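Glycerate dehydrogenase/glyoxylate reductase (Thermus thermophilus, PDB 2CUK) probably reduces hydroxypyruvate and glyoxylate with a nicotinamide cofactor, as a member of the D-isomer specific 2-hydroxyacid dehydrogenase family. Local coordinates at residues 160-173 against 182-196. Numbering follows the deposited sequence.
Sequences AKRALAFGMRVVYH and YPFLSLEELLKEADV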
# COMPACT_ATOMS: atom_id res chain seq x y z
N ALA A 160 -14.79 -0.20 -0.42
CA ALA A 160 -15.38 -1.38 -1.04
C ALA A 160 -15.08 -1.45 -2.53
O ALA A 160 -14.79 -2.52 -3.06
CB ALA A 160 -16.89 -1.38 -0.82
N LYS A 161 -15.14 -0.31 -3.21
CA LYS A 161 -14.87 -0.28 -4.64
C LYS A 161 -13.44 -0.74 -4.93
O LYS A 161 -13.20 -1.52 -5.84
CB LYS A 161 -15.08 1.12 -5.21
CG LYS A 161 -16.55 1.51 -5.42
CD LYS A 161 -17.07 1.07 -6.80
CE LYS A 161 -17.17 -0.45 -6.93
NZ LYS A 161 -17.50 -0.88 -8.33
N ARG A 162 -12.50 -0.23 -4.14
CA ARG A 162 -11.11 -0.61 -4.32
C ARG A 162 -10.93 -2.09 -4.03
O ARG A 162 -10.27 -2.81 -4.79
CB ARG A 162 -10.23 0.22 -3.38
CG ARG A 162 -10.07 1.67 -3.81
CD ARG A 162 -9.76 2.56 -2.62
NE ARG A 162 -9.43 3.92 -3.02
CZ ARG A 162 -10.31 4.81 -3.49
NH1 ARG A 162 -11.59 4.49 -3.62
NH2 ARG A 162 -9.88 6.01 -3.85
N ALA A 163 -11.52 -2.55 -2.94
CA ALA A 163 -11.42 -3.94 -2.53
C ALA A 163 -11.86 -4.90 -3.63
O ALA A 163 -11.22 -5.92 -3.86
CB ALA A 163 -12.25 -4.17 -1.27
N LEU A 164 -12.96 -4.56 -4.31
CA LEU A 164 -13.46 -5.42 -5.38
C LEU A 164 -12.43 -5.66 -6.47
O LEU A 164 -12.37 -6.74 -7.04
CB LEU A 164 -14.73 -4.82 -6.00
CG LEU A 164 -15.99 -4.77 -5.13
CD1 LEU A 164 -17.10 -4.08 -5.91
CD2 LEU A 164 -16.40 -6.18 -4.72
N ALA A 165 -11.62 -4.64 -6.75
CA ALA A 165 -10.60 -4.75 -7.79
C ALA A 165 -9.47 -5.71 -7.43
O ALA A 165 -8.75 -6.18 -8.30
CB ALA A 165 -10.03 -3.37 -8.11
N PHE A 166 -9.30 -5.98 -6.14
CA PHE A 166 -8.26 -6.91 -5.70
C PHE A 166 -8.84 -8.33 -5.59
O PHE A 166 -8.19 -9.24 -5.06
CB PHE A 166 -7.69 -6.48 -4.34
CG PHE A 166 -6.80 -5.27 -4.41
CD1 PHE A 166 -5.41 -5.41 -4.49
CD2 PHE A 166 -7.34 -3.99 -4.39
CE1 PHE A 166 -4.58 -4.29 -4.54
CE2 PHE A 166 -6.52 -2.87 -4.44
CZ PHE A 166 -5.14 -3.02 -4.51
N GLY A 167 -10.07 -8.50 -6.06
CA GLY A 167 -10.70 -9.80 -6.02
C GLY A 167 -11.32 -10.17 -4.68
O GLY A 167 -11.58 -11.35 -4.42
N MET A 168 -11.55 -9.18 -3.83
CA MET A 168 -12.14 -9.43 -2.52
C MET A 168 -13.66 -9.41 -2.58
O MET A 168 -14.24 -8.77 -3.46
CB MET A 168 -11.69 -8.38 -1.50
CG MET A 168 -10.21 -8.42 -1.16
SD MET A 168 -9.85 -7.44 0.31
CE MET A 168 -10.33 -8.59 1.60
N ARG A 169 -14.29 -10.11 -1.65
CA ARG A 169 -15.71 -10.07 -1.57
C ARG A 169 -16.06 -9.08 -0.51
O ARG A 169 -15.32 -8.87 0.44
CB ARG A 169 -16.21 -11.47 -1.18
CG ARG A 169 -16.45 -12.36 -2.39
CD ARG A 169 -15.95 -13.79 -2.16
NE ARG A 169 -17.02 -14.65 -1.65
CZ ARG A 169 -17.22 -15.83 -2.25
NH1 ARG A 169 -16.45 -16.19 -3.27
NH2 ARG A 169 -18.16 -16.66 -1.80
N VAL A 170 -17.18 -8.39 -0.67
CA VAL A 170 -17.54 -7.34 0.27
C VAL A 170 -18.89 -7.53 0.97
O VAL A 170 -19.88 -7.90 0.35
CB VAL A 170 -17.56 -5.97 -0.42
CG1 VAL A 170 -18.00 -4.89 0.57
CG2 VAL A 170 -16.17 -5.65 -0.97
N VAL A 171 -18.90 -7.28 2.28
CA VAL A 171 -20.10 -7.37 3.09
C VAL A 171 -20.04 -6.17 4.02
O VAL A 171 -18.97 -5.56 4.17
CB VAL A 171 -20.16 -8.68 3.92
CG1 VAL A 171 -20.12 -9.88 3.00
CG2 VAL A 171 -19.02 -8.72 4.92
N TYR A 172 -21.15 -5.82 4.66
CA TYR A 172 -21.11 -4.67 5.55
C TYR A 172 -22.21 -4.63 6.59
O TYR A 172 -23.23 -5.30 6.48
CB TYR A 172 -21.16 -3.37 4.73
CG TYR A 172 -22.54 -3.01 4.19
CD1 TYR A 172 -23.33 -2.06 4.83
CD2 TYR A 172 -23.04 -3.63 3.05
CE1 TYR A 172 -24.60 -1.72 4.34
CE2 TYR A 172 -24.31 -3.31 2.56
CZ TYR A 172 -25.08 -2.36 3.20
OH TYR A 172 -26.33 -2.04 2.71
N HIS A 173 -21.96 -3.83 7.62
CA HIS A 173 -22.92 -3.62 8.68
C HIS A 173 -23.00 -2.11 8.86
O HIS A 173 -21.99 -1.42 8.73
CB HIS A 173 -22.48 -4.26 10.00
CG HIS A 173 -23.36 -3.91 11.15
ND1 HIS A 173 -24.67 -4.32 11.23
CD2 HIS A 173 -23.14 -3.14 12.25
CE1 HIS A 173 -25.23 -3.81 12.32
NE2 HIS A 173 -24.31 -3.09 12.95
N TYR A 182 -24.04 -5.44 -2.05
CA TYR A 182 -23.28 -6.18 -1.05
C TYR A 182 -24.20 -6.69 0.05
O TYR A 182 -25.18 -6.03 0.41
CB TYR A 182 -22.21 -5.31 -0.38
CG TYR A 182 -21.44 -4.39 -1.30
CD1 TYR A 182 -20.66 -4.90 -2.34
CD2 TYR A 182 -21.46 -3.01 -1.11
CE1 TYR A 182 -19.91 -4.05 -3.16
CE2 TYR A 182 -20.73 -2.16 -1.92
CZ TYR A 182 -19.96 -2.68 -2.94
OH TYR A 182 -19.23 -1.81 -3.72
N PRO A 183 -23.91 -7.88 0.60
CA PRO A 183 -24.74 -8.44 1.67
C PRO A 183 -24.69 -7.59 2.93
O PRO A 183 -23.61 -7.20 3.38
CB PRO A 183 -24.11 -9.82 1.89
CG PRO A 183 -23.64 -10.19 0.52
CD PRO A 183 -23.00 -8.89 0.05
N PHE A 184 -25.85 -7.28 3.49
CA PHE A 184 -25.95 -6.48 4.72
C PHE A 184 -26.03 -7.48 5.87
O PHE A 184 -26.94 -8.32 5.91
CB PHE A 184 -27.21 -5.61 4.69
CG PHE A 184 -27.40 -4.78 5.92
CD1 PHE A 184 -26.67 -3.60 6.10
CD2 PHE A 184 -28.29 -5.17 6.91
CE1 PHE A 184 -26.84 -2.83 7.25
CE2 PHE A 184 -28.46 -4.40 8.07
CZ PHE A 184 -27.73 -3.23 8.23
N LEU A 185 -25.10 -7.39 6.81
CA LEU A 185 -25.07 -8.32 7.94
C LEU A 185 -25.14 -7.63 9.29
O LEU A 185 -24.92 -6.42 9.40
CB LEU A 185 -23.78 -9.16 7.89
CG LEU A 185 -23.41 -9.83 6.56
CD1 LEU A 185 -22.02 -10.47 6.66
CD2 LEU A 185 -24.46 -10.88 6.21
N SER A 186 -25.46 -8.40 10.33
CA SER A 186 -25.48 -7.86 11.68
C SER A 186 -24.00 -7.77 12.04
O SER A 186 -23.17 -8.41 11.40
CB SER A 186 -26.18 -8.84 12.63
OG SER A 186 -25.43 -10.05 12.74
N LEU A 187 -23.66 -6.99 13.06
CA LEU A 187 -22.26 -6.87 13.45
C LEU A 187 -21.71 -8.25 13.83
O LEU A 187 -20.58 -8.60 13.47
CB LEU A 187 -22.10 -5.91 14.63
CG LEU A 187 -20.68 -5.74 15.17
CD1 LEU A 187 -19.74 -5.31 14.04
CD2 LEU A 187 -20.67 -4.72 16.28
N GLU A 188 -22.52 -9.03 14.53
CA GLU A 188 -22.13 -10.36 14.96
C GLU A 188 -21.75 -11.28 13.80
O GLU A 188 -20.69 -11.90 13.82
CB GLU A 188 -23.27 -11.00 15.77
CG GLU A 188 -23.65 -10.23 17.05
CD GLU A 188 -24.15 -8.81 16.79
OE1 GLU A 188 -25.01 -8.62 15.91
OE2 GLU A 188 -23.68 -7.88 17.49
N GLU A 189 -22.61 -11.38 12.78
CA GLU A 189 -22.27 -12.22 11.63
C GLU A 189 -21.07 -11.67 10.82
O GLU A 189 -20.27 -12.41 10.28
CB GLU A 189 -23.50 -12.38 10.72
CG GLU A 189 -23.17 -13.14 9.44
CD GLU A 189 -24.44 -13.69 8.81
OE1 GLU A 189 -25.42 -12.97 8.75
OE2 GLU A 189 -24.40 -14.82 8.30
N LEU A 190 -20.99 -10.33 10.72
CA LEU A 190 -19.85 -9.80 9.98
C LEU A 190 -18.51 -10.19 10.62
O LEU A 190 -17.58 -10.61 9.95
CB LEU A 190 -19.98 -8.27 9.94
CG LEU A 190 -18.71 -7.60 9.42
CD1 LEU A 190 -18.97 -6.75 8.17
CD2 LEU A 190 -18.07 -6.66 10.45
N LEU A 191 -18.43 -10.02 11.95
CA LEU A 191 -17.19 -10.36 12.65
C LEU A 191 -16.86 -11.84 12.47
O LEU A 191 -15.71 -12.26 12.46
CB LEU A 191 -17.37 -10.06 14.14
CG LEU A 191 -17.64 -8.58 14.43
CD1 LEU A 191 -17.80 -8.31 15.92
CD2 LEU A 191 -16.50 -7.67 13.95
N LYS A 192 -17.90 -12.66 12.33
CA LYS A 192 -17.74 -14.09 12.20
C LYS A 192 -17.26 -14.54 10.82
O LYS A 192 -16.44 -15.45 10.71
CB LYS A 192 -19.07 -14.78 12.52
CG LYS A 192 -19.10 -16.28 12.28
CD LYS A 192 -20.49 -16.83 12.56
CE LYS A 192 -20.56 -18.32 12.29
NZ LYS A 192 -19.61 -19.08 13.14
N GLU A 193 -17.77 -13.90 9.77
CA GLU A 193 -17.43 -14.28 8.40
C GLU A 193 -16.31 -13.49 7.71
O GLU A 193 -15.73 -13.95 6.73
CB GLU A 193 -18.69 -14.21 7.54
CG GLU A 193 -18.46 -14.50 6.06
CD GLU A 193 -19.72 -14.31 5.22
OE1 GLU A 193 -20.66 -15.12 5.37
OE2 GLU A 193 -19.76 -13.36 4.41
N ALA A 194 -16.00 -12.30 8.23
CA ALA A 194 -14.98 -11.45 7.61
C ALA A 194 -13.53 -11.85 7.82
O ALA A 194 -13.12 -12.24 8.92
CB ALA A 194 -15.18 -10.02 8.07
N ASP A 195 -12.74 -11.74 6.76
CA ASP A 195 -11.31 -12.05 6.80
C ASP A 195 -10.59 -10.76 7.18
O ASP A 195 -9.54 -10.77 7.81
CB ASP A 195 -10.84 -12.54 5.44
CG ASP A 195 -11.43 -13.89 5.08
OD1 ASP A 195 -11.08 -14.88 5.75
OD2 ASP A 195 -12.25 -13.95 4.14
N VAL A 196 -11.19 -9.63 6.78
CA VAL A 196 -10.66 -8.31 7.10
C VAL A 196 -11.82 -7.45 7.57
O VAL A 196 -12.84 -7.36 6.89
CB VAL A 196 -10.04 -7.63 5.86
CG1 VAL A 196 -9.53 -6.24 6.24
CG2 VAL A 196 -8.90 -8.48 5.29
O HOH W 1 -26.82 -3.79 0.94
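H173 turns its imidazole onto the start of helix 187-193: ND1 donates to L185 O (2.8 Å), which lies near the ring plane and accepts on a lone pair. L187 CB packs over a face of the ring, 4.0 Å from its centroid, a CH-pi contact. Were the imidazole cut back to an alanine, L185 O would probably lose this donor and a gap open beside L187. Y172 N donates to P183 O and L185 N to Y172 O (2.8 Å), a parallel bridge centred on Y172 and F184. F184 presents its edge to the Y172 face in an offset edge-to-face pair, planes at 71°, with CD1 nearest Y172 CE1. CG of Y172 sits between its backbone N and carbonyl carbon (chi1 77°), which swings the ring back toward 182-184; its OH is hydrogen-bonded to K178 N. Y182 lays one face against V170 CG1 and reaches L164 CD1 with its edge, its OH ending 3.8 Å from A160 CB. Deeper in, L190 CD1 meets V171 CG2. Strand 169-173, at the edge of the parallel Rossmann-type sheet beside strand 146-150, is flanked by helices 154-165 and 187-193, with 182-185 running along its outer side.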